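PDB 3TQC: pantothenate kinase from Coxiella burnetii, which catalyses the ATP-dependent phosphorylation of (R)-pantothenate to (R)-4'-phosphopantothenate, the first step of coenzyme A biosynthesis. Local coordinates for residues Y59-T71 / T108-H122. Residues are numbered along the deposited sequence; the frame is centred on the assembly and turned at random.
Sequences YLPLSRLLSFYVT and TSRVLKALLSRWPDH
Helices 59-71 and 108-116 cross at -64°, axes 9.2 Å apart; Ser63 CA and Leu116 CA are 5.5 Å apart, an approach the small serine permits. Leu112 is a knob among Tyr59, Leu62, Ser63 and Leu66; its CD1 lies 3.8 Å from Leu66 CD1, while CD2 lies against Leu62 CG, the Tyr59 ring edge farther off. Short, beta-branched Val111 puts CG1 against Tyr59 CB at 3.5 Å without pushing the helices apart. Trp119 lays its indole beside helix 59-71: Ser67 CB sits over the six-membered ring (CH-pi), 4.3 Å from its centroid, with Arg118 CG on the opposite face. Ser63 OG lies at the indole edge but hydrogen-bonds Leu60 O of its own helix (2.6 Å), on a lone pair in the carbonyl plane. Ser67 OG and His122 NE2 share a hydrogen bond of 2.7 Å, tying the following turn to helix 52-84; chi1 of -173° turns the hydroxyl toward the imidazole. Arg118, paired with Asp39, lays one guanidinium face on Leu60 CD1. Helix 105-116 follows the P-loop of this kinase fold; Leu112 and Leu62 touch Leu231 of strand 229-234, and Leu116 rests on Ile95 of strand 93-99, so both helices pack on the central sheet.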
# COMPACT_ATOMS: atom_id res chain seq x y z
N TYR B 59 4.70 12.18 21.56
CA TYR B 59 5.68 11.36 20.82
C TYR B 59 6.14 10.10 21.53
O TYR B 59 6.37 9.08 20.89
CB TYR B 59 6.86 12.24 20.37
CG TYR B 59 6.34 13.27 19.42
CD1 TYR B 59 6.00 12.92 18.13
CD2 TYR B 59 6.09 14.58 19.83
CE1 TYR B 59 5.48 13.84 17.25
CE2 TYR B 59 5.58 15.51 18.95
CZ TYR B 59 5.27 15.13 17.66
OH TYR B 59 4.75 16.03 16.77
N LEU B 60 6.23 10.16 22.86
CA LEU B 60 6.55 8.98 23.62
C LEU B 60 5.47 7.90 23.45
O LEU B 60 5.78 6.79 23.03
CB LEU B 60 6.81 9.31 25.08
CG LEU B 60 7.15 8.10 25.97
CD1 LEU B 60 8.23 7.25 25.32
CD2 LEU B 60 7.58 8.57 27.35
N PRO B 61 4.20 8.22 23.74
CA PRO B 61 3.19 7.18 23.50
C PRO B 61 3.03 6.80 22.02
O PRO B 61 2.72 5.65 21.70
CB PRO B 61 1.89 7.78 24.05
CG PRO B 61 2.18 9.22 24.32
CD PRO B 61 3.66 9.37 24.49
N LEU B 62 3.25 7.76 21.12
CA LEU B 62 3.24 7.46 19.70
C LEU B 62 4.31 6.42 19.42
O LEU B 62 4.05 5.44 18.74
CB LEU B 62 3.46 8.72 18.84
CG LEU B 62 3.62 8.48 17.34
CD1 LEU B 62 2.52 7.57 16.81
CD2 LEU B 62 3.68 9.79 16.53
N SER B 63 5.50 6.61 19.99
CA SER B 63 6.56 5.65 19.78
C SER B 63 6.20 4.28 20.34
O SER B 63 6.49 3.26 19.71
CB SER B 63 7.90 6.13 20.34
OG SER B 63 7.94 6.05 21.75
N ARG B 64 5.54 4.24 21.49
CA ARG B 64 5.08 2.97 22.05
C ARG B 64 4.05 2.30 21.14
O ARG B 64 4.10 1.09 20.95
CB ARG B 64 4.51 3.15 23.46
CG ARG B 64 3.98 1.86 24.13
CD ARG B 64 5.11 0.93 24.49
NE ARG B 64 4.67 -0.40 24.92
CZ ARG B 64 4.47 -1.45 24.12
NH1 ARG B 64 4.62 -1.36 22.80
NH2 ARG B 64 4.10 -2.60 24.65
N LEU B 65 3.12 3.07 20.58
CA LEU B 65 2.13 2.51 19.66
C LEU B 65 2.87 1.87 18.50
O LEU B 65 2.65 0.72 18.18
CB LEU B 65 1.15 3.58 19.16
CG LEU B 65 0.16 3.13 18.06
CD1 LEU B 65 -0.88 2.19 18.62
CD2 LEU B 65 -0.51 4.31 17.39
N LEU B 66 3.79 2.62 17.90
CA LEU B 66 4.58 2.10 16.80
C LEU B 66 5.39 0.87 17.19
O LEU B 66 5.54 -0.04 16.39
CB LEU B 66 5.51 3.19 16.28
CG LEU B 66 4.79 4.36 15.66
CD1 LEU B 66 5.77 5.44 15.24
CD2 LEU B 66 3.99 3.82 14.48
N SER B 67 5.90 0.85 18.41
CA SER B 67 6.64 -0.31 18.87
C SER B 67 5.76 -1.55 18.75
O SER B 67 6.25 -2.58 18.34
CB SER B 67 7.16 -0.13 20.31
OG SER B 67 8.01 -1.20 20.69
N PHE B 68 4.47 -1.44 19.07
CA PHE B 68 3.57 -2.61 18.93
C PHE B 68 3.63 -3.16 17.52
O PHE B 68 3.70 -4.38 17.32
CB PHE B 68 2.12 -2.27 19.25
CG PHE B 68 1.81 -2.19 20.71
CD1 PHE B 68 1.70 -3.33 21.47
CD2 PHE B 68 1.59 -0.96 21.32
CE1 PHE B 68 1.42 -3.24 22.82
CE2 PHE B 68 1.30 -0.87 22.65
CZ PHE B 68 1.21 -2.01 23.41
N TYR B 69 3.60 -2.27 16.54
CA TYR B 69 3.60 -2.69 15.13
C TYR B 69 4.91 -3.33 14.75
O TYR B 69 4.92 -4.36 14.09
CB TYR B 69 3.32 -1.51 14.18
CG TYR B 69 1.87 -1.15 14.10
CD1 TYR B 69 1.12 -1.46 12.98
CD2 TYR B 69 1.24 -0.48 15.15
CE1 TYR B 69 -0.24 -1.12 12.91
CE2 TYR B 69 -0.10 -0.13 15.08
CZ TYR B 69 -0.84 -0.47 13.97
OH TYR B 69 -2.18 -0.14 13.90
N VAL B 70 6.03 -2.74 15.17
CA VAL B 70 7.32 -3.30 14.81
C VAL B 70 7.52 -4.66 15.46
O VAL B 70 7.94 -5.60 14.78
CB VAL B 70 8.46 -2.37 15.19
CG1 VAL B 70 9.79 -3.00 14.88
CG2 VAL B 70 8.30 -1.05 14.49
N THR B 71 7.23 -4.79 16.75
CA THR B 71 7.50 -6.06 17.44
C THR B 71 6.52 -7.14 16.96
O THR B 71 6.87 -8.30 16.89
CB THR B 71 7.50 -5.94 18.99
OG1 THR B 71 6.16 -5.81 19.45
CG2 THR B 71 8.32 -4.75 19.47
N THR B 108 9.77 15.40 13.37
CA THR B 108 9.04 14.22 13.85
C THR B 108 9.91 12.97 13.74
O THR B 108 9.96 12.15 14.67
CB THR B 108 7.71 14.03 13.07
OG1 THR B 108 6.96 15.23 13.12
CG2 THR B 108 6.85 12.93 13.68
N SER B 109 10.61 12.84 12.62
CA SER B 109 11.42 11.66 12.39
C SER B 109 12.59 11.59 13.39
O SER B 109 12.94 10.52 13.85
CB SER B 109 11.94 11.63 10.95
OG SER B 109 13.09 12.45 10.83
N ARG B 110 13.19 12.72 13.73
CA ARG B 110 14.28 12.71 14.68
C ARG B 110 13.79 12.37 16.09
O ARG B 110 14.47 11.69 16.85
CB ARG B 110 15.05 14.04 14.66
CG ARG B 110 15.82 14.22 13.35
CD ARG B 110 16.46 15.60 13.20
NE ARG B 110 16.50 16.03 11.80
CZ ARG B 110 17.20 17.06 11.32
NH1 ARG B 110 17.95 17.82 12.13
NH2 ARG B 110 17.14 17.35 10.02
N VAL B 111 12.60 12.84 16.44
CA VAL B 111 12.06 12.56 17.76
C VAL B 111 11.73 11.07 17.88
O VAL B 111 12.10 10.43 18.87
CB VAL B 111 10.83 13.38 18.06
CG1 VAL B 111 10.15 12.85 19.34
CG2 VAL B 111 11.22 14.84 18.18
N LEU B 112 11.05 10.55 16.85
CA LEU B 112 10.70 9.14 16.80
C LEU B 112 11.92 8.25 16.71
O LEU B 112 11.90 7.15 17.26
CB LEU B 112 9.73 8.85 15.65
CG LEU B 112 8.29 9.35 15.85
CD1 LEU B 112 7.39 8.83 14.73
CD2 LEU B 112 7.73 8.97 17.20
N LYS B 113 12.97 8.70 16.03
CA LYS B 113 14.21 7.91 15.93
C LYS B 113 14.80 7.72 17.31
O LYS B 113 15.13 6.61 17.69
CB LYS B 113 15.23 8.55 14.99
CG LYS B 113 16.67 7.96 15.08
CD LYS B 113 17.62 8.75 14.17
CE LYS B 113 19.06 8.18 14.11
NZ LYS B 113 19.58 7.84 15.47
N ALA B 114 14.91 8.81 18.07
CA ALA B 114 15.40 8.73 19.44
C ALA B 114 14.51 7.85 20.32
O ALA B 114 15.01 6.99 21.02
CB ALA B 114 15.55 10.11 20.05
N LEU B 115 13.19 8.05 20.25
CA LEU B 115 12.26 7.33 21.12
C LEU B 115 12.08 5.87 20.74
O LEU B 115 12.08 5.02 21.61
CB LEU B 115 10.89 8.01 21.12
CG LEU B 115 10.83 9.38 21.80
CD1 LEU B 115 9.41 9.96 21.70
CD2 LEU B 115 11.26 9.28 23.22
N LEU B 116 11.92 5.58 19.45
CA LEU B 116 11.77 4.20 19.03
C LEU B 116 12.97 3.35 19.43
O LEU B 116 12.82 2.16 19.68
CB LEU B 116 11.52 4.09 17.54
CG LEU B 116 10.10 4.50 17.10
CD1 LEU B 116 9.99 4.54 15.61
CD2 LEU B 116 9.10 3.52 17.67
N SER B 117 14.15 3.95 19.52
CA SER B 117 15.36 3.22 19.79
C SER B 117 15.46 2.75 21.25
O SER B 117 16.26 1.89 21.56
CB SER B 117 16.59 4.06 19.40
OG SER B 117 16.98 4.91 20.45
N ARG B 118 14.65 3.32 22.14
CA ARG B 118 14.67 2.94 23.56
C ARG B 118 14.20 1.52 23.85
O ARG B 118 14.52 0.98 24.90
CB ARG B 118 13.82 3.91 24.40
CG ARG B 118 12.31 3.62 24.37
CD ARG B 118 11.45 4.88 24.67
NE ARG B 118 11.69 5.46 26.00
CZ ARG B 118 11.08 5.10 27.13
NH1 ARG B 118 10.21 4.10 27.16
NH2 ARG B 118 11.38 5.73 28.25
N TRP B 119 13.44 0.91 22.93
CA TRP B 119 12.94 -0.45 23.14
C TRP B 119 13.91 -1.52 22.65
O TRP B 119 14.33 -1.49 21.51
CB TRP B 119 11.58 -0.63 22.47
CG TRP B 119 10.51 -0.09 23.30
CD1 TRP B 119 9.97 -0.66 24.42
CD2 TRP B 119 9.87 1.17 23.14
NE1 TRP B 119 9.02 0.17 24.95
CE2 TRP B 119 8.93 1.30 24.18
CE3 TRP B 119 10.00 2.19 22.21
CZ2 TRP B 119 8.12 2.41 24.31
CZ3 TRP B 119 9.20 3.30 22.35
CH2 TRP B 119 8.26 3.39 23.38
N PRO B 120 14.23 -2.49 23.52
CA PRO B 120 15.29 -3.44 23.21
C PRO B 120 14.99 -4.39 22.05
O PRO B 120 15.91 -5.04 21.57
CB PRO B 120 15.49 -4.20 24.54
CG PRO B 120 14.21 -4.09 25.24
CD PRO B 120 13.67 -2.73 24.88
N ASP B 121 13.74 -4.49 21.61
CA ASP B 121 13.44 -5.27 20.39
C ASP B 121 13.83 -4.53 19.13
O ASP B 121 13.90 -5.15 18.07
CB ASP B 121 11.96 -5.66 20.29
CG ASP B 121 11.59 -6.81 21.22
OD1 ASP B 121 12.51 -7.45 21.78
OD2 ASP B 121 10.38 -7.08 21.39
N HIS B 122 14.07 -3.23 19.21
CA HIS B 122 14.42 -2.48 18.03
C HIS B 122 15.23 -1.22 18.32
O HIS B 122 14.83 -0.12 17.98
CB HIS B 122 13.17 -2.18 17.20
CG HIS B 122 12.04 -1.60 17.98
ND1 HIS B 122 12.04 -0.30 18.43
CD2 HIS B 122 10.85 -2.13 18.34
CE1 HIS B 122 10.90 -0.06 19.06
NE2 HIS B 122 10.16 -1.15 19.02